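Glucocorticoid Modulatory Element Binding protein-1 (Homo sapiens, PDB 1OQJ) binds glucocorticoid modulatory elements in promoter DNA through its SAND domain, raises sensitivity to low glucocorticoid concentrations, and serves as an auxiliary factor in parvovirus replication. Local coordinates at residues I8-T13 and L21-F26; G15-I20 and V36-Q41; F26-I31 and Y83-V88. One frame throughout, in Å; residues are numbered along the deposited sequence.

Interaction 1 (I8-T13 and L21-F26)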
loop_
_atom_site.group_PDB
_atom_site.type_symbol
_atom_site.label_atom_id
_atom_site.label_comp_id
_atom_site.label_asym_id
_atom_site.label_seq_id
_atom_site.Cartn_x
_atom_site.Cartn_y
_atom_site.Cartn_z
ATOM N N ILE A 8 0.395 0.484 14.057
ATOM C CA ILE A 8 -0.521 -0.424 13.376
ATOM C C ILE A 8 -0.025 -0.674 11.962
ATOM O O ILE A 8 0.264 0.266 11.214
ATOM C CB ILE A 8 -1.946 0.161 13.328
ATOM C CG1 ILE A 8 -2.437 0.436 14.751
ATOM C CG2 ILE A 8 -2.890 -0.812 12.634
ATOM C CD1 ILE A 8 -2.482 -0.795 15.627
ATOM N N ALA A 9 0.057 -1.947 11.586
ATOM C CA ALA A 9 0.568 -2.303 10.270
ATOM C C ALA A 9 0.021 -3.618 9.747
ATOM O O ALA A 9 -0.714 -4.323 10.438
ATOM C CB ALA A 9 2.089 -2.374 10.335
ATOM N N TYR A 10 0.387 -3.941 8.510
ATOM C CA TYR A 10 -0.029 -5.191 7.884
ATOM C C TYR A 10 1.083 -5.741 7.010
ATOM O O TYR A 10 1.789 -4.984 6.339
ATOM C CB TYR A 10 -1.260 -4.996 6.995
ATOM C CG TYR A 10 -2.522 -4.648 7.733
ATOM C CD1 TYR A 10 -2.891 -3.323 7.928
ATOM C CD2 TYR A 10 -3.345 -5.646 8.245
ATOM C CE1 TYR A 10 -4.055 -2.995 8.617
ATOM C CE2 TYR A 10 -4.507 -5.335 8.936
ATOM C CZ TYR A 10 -4.857 -4.008 9.118
ATOM O OH TYR A 10 -6.005 -3.690 9.810
ATOM N N PRO A 11 1.266 -7.065 7.022
ATOM C CA PRO A 11 2.303 -7.682 6.194
ATOM C C PRO A 11 1.756 -7.723 4.768
ATOM O O PRO A 11 0.613 -8.145 4.549
ATOM C CB PRO A 11 2.451 -9.074 6.808
ATOM C CG PRO A 11 1.053 -9.378 7.272
ATOM C CD PRO A 11 0.620 -8.062 7.895
ATOM N N ILE A 12 2.552 -7.264 3.806
ATOM C CA ILE A 12 2.121 -7.262 2.411
ATOM C C ILE A 12 3.171 -7.912 1.523
ATOM O O ILE A 12 4.300 -8.160 1.953
ATOM C CB ILE A 12 1.865 -5.825 1.888
ATOM C CG1 ILE A 12 3.143 -4.985 1.984
ATOM C CG2 ILE A 12 0.721 -5.183 2.678
ATOM C CD1 ILE A 12 3.029 -3.602 1.351
ATOM N N THR A 13 2.786 -8.198 0.285
ATOM C CA THR A 13 3.698 -8.799 -0.676
ATOM C C THR A 13 3.450 -8.222 -2.059
ATOM O O THR A 13 2.438 -7.565 -2.312
ATOM C CB THR A 13 3.509 -10.327 -0.791
ATOM O OG1 THR A 13 2.210 -10.610 -1.332
ATOM C CG2 THR A 13 3.647 -10.989 0.570
ATOM N N LEU A 21 3.261 -2.670 5.532
ATOM C CA LEU A 21 2.507 -1.445 5.290
ATOM C C LEU A 21 2.188 -0.787 6.631
ATOM O O LEU A 21 1.532 -1.396 7.472
ATOM C CB LEU A 21 1.192 -1.768 4.562
ATOM C CG LEU A 21 0.239 -0.595 4.289
ATOM C CD1 LEU A 21 0.852 0.329 3.253
ATOM C CD2 LEU A 21 -1.102 -1.120 3.785
ATOM N N LEU A 22 2.670 0.438 6.839
ATOM C CA LEU A 22 2.375 1.166 8.075
ATOM C C LEU A 22 1.029 1.825 7.790
ATOM O O LEU A 22 0.948 2.818 7.062
ATOM C CB LEU A 22 3.458 2.212 8.356
ATOM C CG LEU A 22 4.880 1.650 8.435
ATOM C CD1 LEU A 22 5.828 2.754 8.868
ATOM C CD2 LEU A 22 4.938 0.480 9.416
ATOM N N TRP A 23 -0.030 1.269 8.374
ATOM C CA TRP A 23 -1.382 1.743 8.102
ATOM C C TRP A 23 -1.712 3.216 8.282
ATOM O O TRP A 23 -2.345 3.809 7.409
ATOM C CB TRP A 23 -2.400 0.904 8.875
ATOM C CG TRP A 23 -3.815 1.264 8.519
ATOM C CD1 TRP A 23 -4.410 1.149 7.295
ATOM C CD2 TRP A 23 -4.791 1.852 9.387
ATOM N NE1 TRP A 23 -5.700 1.633 7.349
ATOM C CE2 TRP A 23 -5.957 2.069 8.622
ATOM C CE3 TRP A 23 -4.793 2.217 10.741
ATOM C CZ2 TRP A 23 -7.114 2.637 9.167
ATOM C CZ3 TRP A 23 -5.948 2.780 11.284
ATOM C CH2 TRP A 23 -7.090 2.984 10.495
ATOM N N LYS A 24 -1.316 3.817 9.397
ATOM C CA LYS A 24 -1.638 5.225 9.579
ATOM C C LYS A 24 -0.878 6.133 8.616
ATOM O O LYS A 24 -1.305 7.257 8.366
ATOM C CB LYS A 24 -1.422 5.647 11.035
ATOM C CG LYS A 24 -2.443 4.994 11.970
ATOM C CD LYS A 24 -2.429 5.587 13.362
ATOM C CE LYS A 24 -3.413 4.848 14.255
ATOM N NZ LYS A 24 -3.370 5.331 15.663
ATOM N N LYS A 25 0.231 5.643 8.062
ATOM C CA LYS A 25 1.009 6.423 7.094
ATOM C C LYS A 25 0.447 6.230 5.679
ATOM O O LYS A 25 0.833 6.933 4.745
ATOM C CB LYS A 25 2.482 5.995 7.106
ATOM C CG LYS A 25 3.338 6.648 8.181
ATOM C CD LYS A 25 2.857 6.344 9.578
ATOM C CE LYS A 25 3.787 6.981 10.603
ATOM N NZ LYS A 25 3.375 6.663 11.996
ATOM N N PHE A 26 -0.464 5.270 5.542
ATOM C CA PHE A 26 -1.105 4.932 4.267
ATOM C C PHE A 26 -2.209 5.957 3.985
ATOM O O PHE A 26 -3.392 5.689 4.178
ATOM C CB PHE A 26 -1.676 3.515 4.396
ATOM C CG PHE A 26 -2.264 2.954 3.129
ATOM C CD1 PHE A 26 -1.558 2.993 1.931
ATOM C CD2 PHE A 26 -3.494 2.301 3.160
ATOM C CE1 PHE A 26 -2.062 2.383 0.781
ATOM C CE2 PHE A 26 -4.011 1.685 2.015
ATOM C CZ PHE A 26 -3.289 1.728 0.825
HETATM O O HOH W 1 0.597 2.930 11.430
#

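Interaction 2 (G15-I20 and V36-Q41)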
loop_
_atom_site.group_PDB
_atom_site.type_symbol
_atom_site.label_atom_id
_atom_site.label_comp_id
_atom_site.label_asym_id
_atom_site.label_seq_id
_atom_site.Cartn_x
_atom_site.Cartn_y
_atom_site.Cartn_z
ATOM N N GLY A 15 4.735 -9.837 -5.893
ATOM C CA GLY A 15 5.585 -10.807 -6.547
ATOM C C GLY A 15 6.106 -11.708 -5.444
ATOM O O GLY A 15 5.323 -12.240 -4.656
ATOM N N GLU A 16 7.422 -11.865 -5.359
ATOM C CA GLU A 16 8.012 -12.706 -4.327
ATOM C C GLU A 16 8.693 -11.866 -3.250
ATOM O O GLU A 16 9.509 -12.371 -2.479
ATOM C CB GLU A 16 9.011 -13.681 -4.958
ATOM C CG GLU A 16 8.360 -14.618 -5.967
ATOM C CD GLU A 16 9.328 -15.618 -6.573
ATOM O OE1 GLU A 16 8.909 -16.369 -7.477
ATOM O OE2 GLU A 16 10.500 -15.654 -6.146
ATOM N N SER A 17 8.339 -10.584 -3.201
ATOM C CA SER A 17 8.905 -9.657 -2.224
ATOM C C SER A 17 7.948 -9.408 -1.059
ATOM O O SER A 17 6.731 -9.324 -1.250
ATOM C CB SER A 17 9.241 -8.321 -2.895
ATOM O OG SER A 17 10.242 -8.482 -3.889
ATOM N N LYS A 18 8.508 -9.288 0.143
ATOM C CA LYS A 18 7.722 -9.042 1.351
ATOM C C LYS A 18 8.060 -7.681 1.945
ATOM O O LYS A 18 9.215 -7.254 1.933
ATOM C CB LYS A 18 8.000 -10.117 2.407
ATOM C CG LYS A 18 7.552 -11.517 2.015
ATOM C CD LYS A 18 7.748 -12.510 3.154
ATOM C CE LYS A 18 9.216 -12.783 3.427
ATOM N NZ LYS A 18 9.390 -13.778 4.526
ATOM N N ALA A 19 7.046 -7.009 2.474
ATOM C CA ALA A 19 7.239 -5.706 3.088
ATOM C C ALA A 19 6.166 -5.494 4.141
ATOM O O ALA A 19 5.319 -6.367 4.361
ATOM C CB ALA A 19 7.175 -4.610 2.032
ATOM N N ILE A 20 6.213 -4.341 4.798
ATOM C CA ILE A 20 5.249 -4.013 5.839
ATOM C C ILE A 20 4.588 -2.675 5.551
ATOM O O ILE A 20 5.265 -1.672 5.340
ATOM C CB ILE A 20 5.940 -3.936 7.218
ATOM C CG1 ILE A 20 6.597 -5.279 7.538
ATOM C CG2 ILE A 20 4.930 -3.573 8.301
ATOM C CD1 ILE A 20 7.404 -5.266 8.818
ATOM N N VAL A 36 5.583 2.208 3.196
ATOM C CA VAL A 36 5.953 0.802 3.111
ATOM C C VAL A 36 7.373 0.582 3.617
ATOM O O VAL A 36 8.309 1.219 3.136
ATOM C CB VAL A 36 5.876 0.294 1.657
ATOM C CG1 VAL A 36 6.387 -1.135 1.573
ATOM C CG2 VAL A 36 4.442 0.376 1.152
ATOM N N LYS A 37 7.533 -0.308 4.592
ATOM C CA LYS A 37 8.861 -0.605 5.116
ATOM C C LYS A 37 9.390 -1.803 4.329
ATOM O O LYS A 37 8.792 -2.883 4.341
ATOM C CB LYS A 37 8.792 -0.925 6.612
ATOM C CG LYS A 37 10.150 -1.133 7.283
ATOM C CD LYS A 37 10.002 -1.285 8.795
ATOM C CE LYS A 37 11.344 -1.545 9.469
ATOM N NZ LYS A 37 11.921 -2.876 9.110
ATOM N N PHE A 38 10.503 -1.592 3.632
ATOM C CA PHE A 38 11.123 -2.622 2.809
ATOM C C PHE A 38 12.629 -2.534 3.022
ATOM O O PHE A 38 13.246 -1.515 2.707
ATOM C CB PHE A 38 10.774 -2.363 1.341
ATOM C CG PHE A 38 11.232 -3.438 0.402
ATOM C CD1 PHE A 38 10.879 -4.767 0.614
ATOM C CD2 PHE A 38 11.978 -3.111 -0.726
ATOM C CE1 PHE A 38 11.261 -5.764 -0.293
ATOM C CE2 PHE A 38 12.364 -4.097 -1.638
ATOM C CZ PHE A 38 12.003 -5.425 -1.419
ATOM N N ASN A 39 13.209 -3.600 3.565
ATOM C CA ASN A 39 14.638 -3.646 3.859
ATOM C C ASN A 39 15.066 -2.480 4.747
ATOM O O ASN A 39 16.096 -1.837 4.525
ATOM C CB ASN A 39 15.453 -3.685 2.565
ATOM C CG ASN A 39 15.274 -4.990 1.819
ATOM O OD1 ASN A 39 15.217 -6.059 2.432
ATOM N ND2 ASN A 39 15.188 -4.919 0.497
ATOM N N ASP A 40 14.248 -2.232 5.765
ATOM C CA ASP A 40 14.463 -1.185 6.758
ATOM C C ASP A 40 14.424 0.236 6.209
ATOM O O ASP A 40 14.955 1.162 6.824
ATOM C CB ASP A 40 15.785 -1.405 7.498
ATOM C CG ASP A 40 15.764 -0.823 8.901
ATOM O OD1 ASP A 40 16.840 -0.710 9.523
ATOM O OD2 ASP A 40 14.660 -0.485 9.382
ATOM N N GLN A 41 13.800 0.405 5.050
ATOM C CA GLN A 41 13.677 1.722 4.447
ATOM C C GLN A 41 12.199 2.016 4.215
ATOM O O GLN A 41 11.450 1.132 3.805
ATOM C CB GLN A 41 14.421 1.778 3.110
ATOM C CG GLN A 41 14.241 3.100 2.386
ATOM C CD GLN A 41 14.941 3.142 1.045
ATOM O OE1 GLN A 41 14.865 2.194 0.261
ATOM N NE2 GLN A 41 15.614 4.253 0.764
#

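Interaction 3 (F26-I31 and Y83-V88). With ZN (zinc ion), chain C.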
loop_
_atom_site.group_PDB
_atom_site.type_symbol
_atom_site.label_atom_id
_atom_site.label_comp_id
_atom_site.label_asym_id
_atom_site.label_seq_id
_atom_site.Cartn_x
_atom_site.Cartn_y
_atom_site.Cartn_z
ATOM N N PHE A 26 -0.464 5.270 5.542
ATOM C CA PHE A 26 -1.105 4.932 4.267
ATOM C C PHE A 26 -2.209 5.957 3.985
ATOM O O PHE A 26 -3.392 5.689 4.178
ATOM C CB PHE A 26 -1.676 3.515 4.396
ATOM C CG PHE A 26 -2.264 2.954 3.129
ATOM C CD1 PHE A 26 -1.558 2.993 1.931
ATOM C CD2 PHE A 26 -3.494 2.301 3.160
ATOM C CE1 PHE A 26 -2.062 2.383 0.781
ATOM C CE2 PHE A 26 -4.011 1.685 2.015
ATOM C CZ PHE A 26 -3.289 1.728 0.825
ATOM N N VAL A 27 -1.796 7.130 3.513
ATOM C CA VAL A 27 -2.702 8.243 3.243
ATOM C C VAL A 27 -3.012 8.416 1.759
ATOM O O VAL A 27 -2.128 8.285 0.915
ATOM C CB VAL A 27 -2.086 9.553 3.800
ATOM C CG1 VAL A 27 -3.000 10.734 3.530
ATOM C CG2 VAL A 27 -1.836 9.403 5.296
ATOM N N CYS A 28 -4.270 8.711 1.445
ATOM C CA CYS A 28 -4.673 8.900 0.052
ATOM C C CYS A 28 -3.802 9.968 -0.604
ATOM O O CYS A 28 -3.518 10.998 0.006
ATOM C CB CYS A 28 -6.135 9.326 -0.008
ATOM S SG CYS A 28 -6.722 9.683 -1.676
ATOM N N PRO A 29 -3.419 9.769 -1.882
ATOM C CA PRO A 29 -3.724 8.642 -2.773
ATOM C C PRO A 29 -2.745 7.470 -2.692
ATOM O O PRO A 29 -2.724 6.604 -3.574
ATOM C CB PRO A 29 -3.718 9.298 -4.144
ATOM C CG PRO A 29 -2.568 10.236 -4.020
ATOM C CD PRO A 29 -2.744 10.844 -2.633
ATOM N N GLY A 30 -1.925 7.469 -1.646
ATOM C CA GLY A 30 -0.970 6.402 -1.406
ATOM C C GLY A 30 0.196 6.136 -2.341
ATOM O O GLY A 30 1.292 5.827 -1.871
ATOM N N ILE A 31 -0.016 6.256 -3.647
ATOM C CA ILE A 31 1.026 5.947 -4.628
ATOM C C ILE A 31 2.447 6.451 -4.336
ATOM O O ILE A 31 3.402 5.666 -4.386
ATOM C CB ILE A 31 0.584 6.391 -6.050
ATOM C CG1 ILE A 31 1.545 5.822 -7.093
ATOM C CG2 ILE A 31 0.517 7.908 -6.137
ATOM C CD1 ILE A 31 1.034 5.946 -8.506
ATOM N N TYR A 83 -5.798 5.719 5.687
ATOM C CA TYR A 83 -6.081 6.253 7.017
ATOM C C TYR A 83 -6.859 7.565 6.901
ATOM O O TYR A 83 -6.439 8.489 6.196
ATOM C CB TYR A 83 -4.767 6.488 7.770
ATOM C CG TYR A 83 -4.937 6.963 9.193
ATOM C CD1 TYR A 83 -5.761 6.281 10.080
ATOM C CD2 TYR A 83 -4.261 8.088 9.655
ATOM C CE1 TYR A 83 -5.909 6.706 11.394
ATOM C CE2 TYR A 83 -4.400 8.523 10.973
ATOM C CZ TYR A 83 -5.226 7.827 11.834
ATOM O OH TYR A 83 -5.395 8.252 13.135
ATOM N N GLN A 84 -7.994 7.636 7.595
ATOM C CA GLN A 84 -8.856 8.820 7.588
ATOM C C GLN A 84 -9.353 9.179 6.192
ATOM O O GLN A 84 -9.559 10.351 5.886
ATOM C CB GLN A 84 -8.115 10.031 8.168
ATOM C CG GLN A 84 -7.608 9.844 9.582
ATOM C CD GLN A 84 -7.042 11.129 10.158
ATOM O OE1 GLN A 84 -6.010 11.628 9.705
ATOM N NE2 GLN A 84 -7.723 11.675 11.154
ATOM N N HIS A 85 -9.573 8.175 5.349
ATOM C CA HIS A 85 -10.003 8.445 3.982
ATOM C C HIS A 85 -11.289 9.250 3.849
ATOM O O HIS A 85 -11.469 9.966 2.863
ATOM C CB HIS A 85 -10.144 7.140 3.196
ATOM C CG HIS A 85 -10.004 7.319 1.717
ATOM N ND1 HIS A 85 -10.319 6.332 0.811
ATOM C CD2 HIS A 85 -9.554 8.370 0.991
ATOM C CE1 HIS A 85 -10.068 6.766 -0.413
ATOM N NE2 HIS A 85 -9.603 7.999 -0.330
ATOM N N ASP A 86 -12.180 9.144 4.827
ATOM C CA ASP A 86 -13.427 9.888 4.747
ATOM C C ASP A 86 -13.215 11.397 4.870
ATOM O O ASP A 86 -14.105 12.175 4.533
ATOM C CB ASP A 86 -14.413 9.413 5.818
ATOM C CG ASP A 86 -13.876 9.575 7.223
ATOM O OD1 ASP A 86 -14.668 9.433 8.177
ATOM O OD2 ASP A 86 -12.667 9.838 7.379
ATOM N N LYS A 87 -12.039 11.814 5.333
ATOM C CA LYS A 87 -11.753 13.242 5.494
ATOM C C LYS A 87 -10.510 13.708 4.742
ATOM O O LYS A 87 -10.372 14.889 4.420
ATOM C CB LYS A 87 -11.592 13.575 6.981
ATOM C CG LYS A 87 -12.816 13.250 7.818
ATOM C CD LYS A 87 -12.564 13.482 9.296
ATOM C CE LYS A 87 -13.785 13.094 10.119
ATOM N NZ LYS A 87 -13.554 13.255 11.582
ATOM N N VAL A 88 -9.609 12.774 4.462
ATOM C CA VAL A 88 -8.367 13.082 3.766
ATOM C C VAL A 88 -8.340 12.334 2.438
ATOM O O VAL A 88 -8.151 11.118 2.405
ATOM C CB VAL A 88 -7.157 12.671 4.632
ATOM C CG1 VAL A 88 -5.861 12.952 3.892
ATOM C CG2 VAL A 88 -7.195 13.427 5.955
HETATM ZN ZN ZN C . -8.944 9.226 -1.897
HETATM O O HOH W 2 -6.350 9.234 3.468
#

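Interaction 1 (I8-T13 and L21-F26)
This contact is the open end of the beta hairpin formed by strands 9-14 and 17-22 in the four-stranded antiparallel sheet of the SAND domain. Tyr10 and Leu21 are a hydrogen-bonded pair. Leu21 N gives a nearly straight bond to Tyr10 O (2.9 Å, 168° at the hydrogen), almost along the C=O axis. Tyr10 N returns one to Leu21 O at 3.0 Å. Ala9 and Leu22 follow as a non-hydrogen-bonded pair, with Ala9 CB 4.1 Å from Leu22 CD2. Beyond them residues 23-25 of segment 21-26 take helical backbone angles, without regular helical bonds. There Trp23 N reaches a lone pair of Ile8 O at 3.0 Å, a more bent bond of 136°. A water donates to the same Ile8 O and accepts from Lys24 N.

On the Tyr10 and Leu21 face, Ile12 CG2 lies 3.9 Å from Leu21 CB, the two side chains crossing at about a right angle. Leu21 CG is anti to the backbone N, and CD2 sits over the centre of one Phe26 ring face, 4.2 Å above its plane. Trp23 CB approaches the edge of the Tyr10 ring at CE1. Ile8 runs alongside Trp23, with CG2 4.0 Å from CE3. Trp23 NE1 is hydrogen-bonded to Asp81 O.

Ile8 O is thus gripped twice, by a backbone N-H and by water. The water carries the link between the segments on to Lys24 N, where direct strand pairing has ended. Leu21 packs against Ile12 across the strands and, through CD2, covers a face of the buried Phe26 later in its own segment.

Interaction 2 (G15-I20 and V36-Q41)
Strands 17-20 and 36-38 run roughly antiparallel, 4.8 Å apart at closest approach and with 130° between their directions. Ile20 and Lys37 form a hydrogen-bonded pair. Ile20 N donates to Lys37 O at 3.0 Å. Lys37 N donates to Ile20 O at 2.8 Å, with 170° at the hydrogen. The same Ile20 O also takes a CA-H contact from Val36. The CB atoms of Ile20 and Lys37 lie next to each other on one face of the sheet.

Ala19 points across the strand gap. Its CB meets Val36 CG1 at 3.6 Å and lies 3.3 Å from Lys37 O. Phe38 CG is anti to its backbone N (chi1 -174°), which turns the ring edge-first toward strand 17-20. Its CD1 edge faces Lys18 O in the ring plane at 3.3 Å. Ser17 CB and Ala19 CB approach the ring obliquely, and Asn39 ND2 lies above one face toward the rim. Phe38 to Gln41 form a type I' beta turn leading into strand 41-43.

This is the antiparallel pairing of the two inner strands of the SAND-domain sheet. Its Ala19 and Phe38 side packs on helix 45-51 through Phe48, which meets Phe38 edge-to-face and also touches Val36.

Interaction 3 (F26-I31 and Y83-V88)
Cys28 and His85 converge on one zinc ion from separate loops. Cys28 SG is anti to its backbone N and binds the metal at 2.3 Å. The imidazole presents NE2 to the same ion at 2.1 Å. Sulfur and ring meet obliquely, with SG 3.6 Å from NE2. On the other side of the ring, ND1 is hydrogen-bonded to Asp81 OD2. This second-shell carboxylate, together with the metal, probably holds the imidazole in its rotation and may strengthen NE2 as a ligand. Cys89 and Cys93 complete the zinc site of three cysteines and one histidine, which ties the loop after strand 17-22 to the C-terminal part of the chain.

Val27 and Val88 cross obliquely beside the site, CG1 to CG1 at 3.6 Å. Both have CG1 anti to the backbone N. Val88 O lies at the edge of the His85 ring, in its plane, and Cys28 CB is 3.6 Å from that oxygen. Tyr83 N donates to Phe26 O at 2.8 Å, from above the carbonyl plane. The Tyr83 ring has Gln84 CG over the centre of one face and meets Trp23 edge-to-face. A water accepts from Cys28 N and donates to both Tyr83 O and Val88 O, which links the two loops by three bonds.

Interactions 1 and 2 share strand 17-22 and lie in one antiparallel sheet, their centres 10 Å apart. Strand 9-14 pairs on one side of it and strand 36-38 on the other. Ile12 N and Ala19 O make a probable hydrogen bond between the two contacts. Along the chain their segments alternate. Interaction 3 opens after interaction 1 closes, with Phe26 common to both, and their centres are 13 Å apart. Lys24 O also packs on the Tyr83 ring. Interactions 2 and 3 cross along the chain but do not touch, their centres being 20 Å apart on opposite sides of the chain's centre. The chain leaving strand 17-22 thus runs through Phe26 into the zinc-site loop.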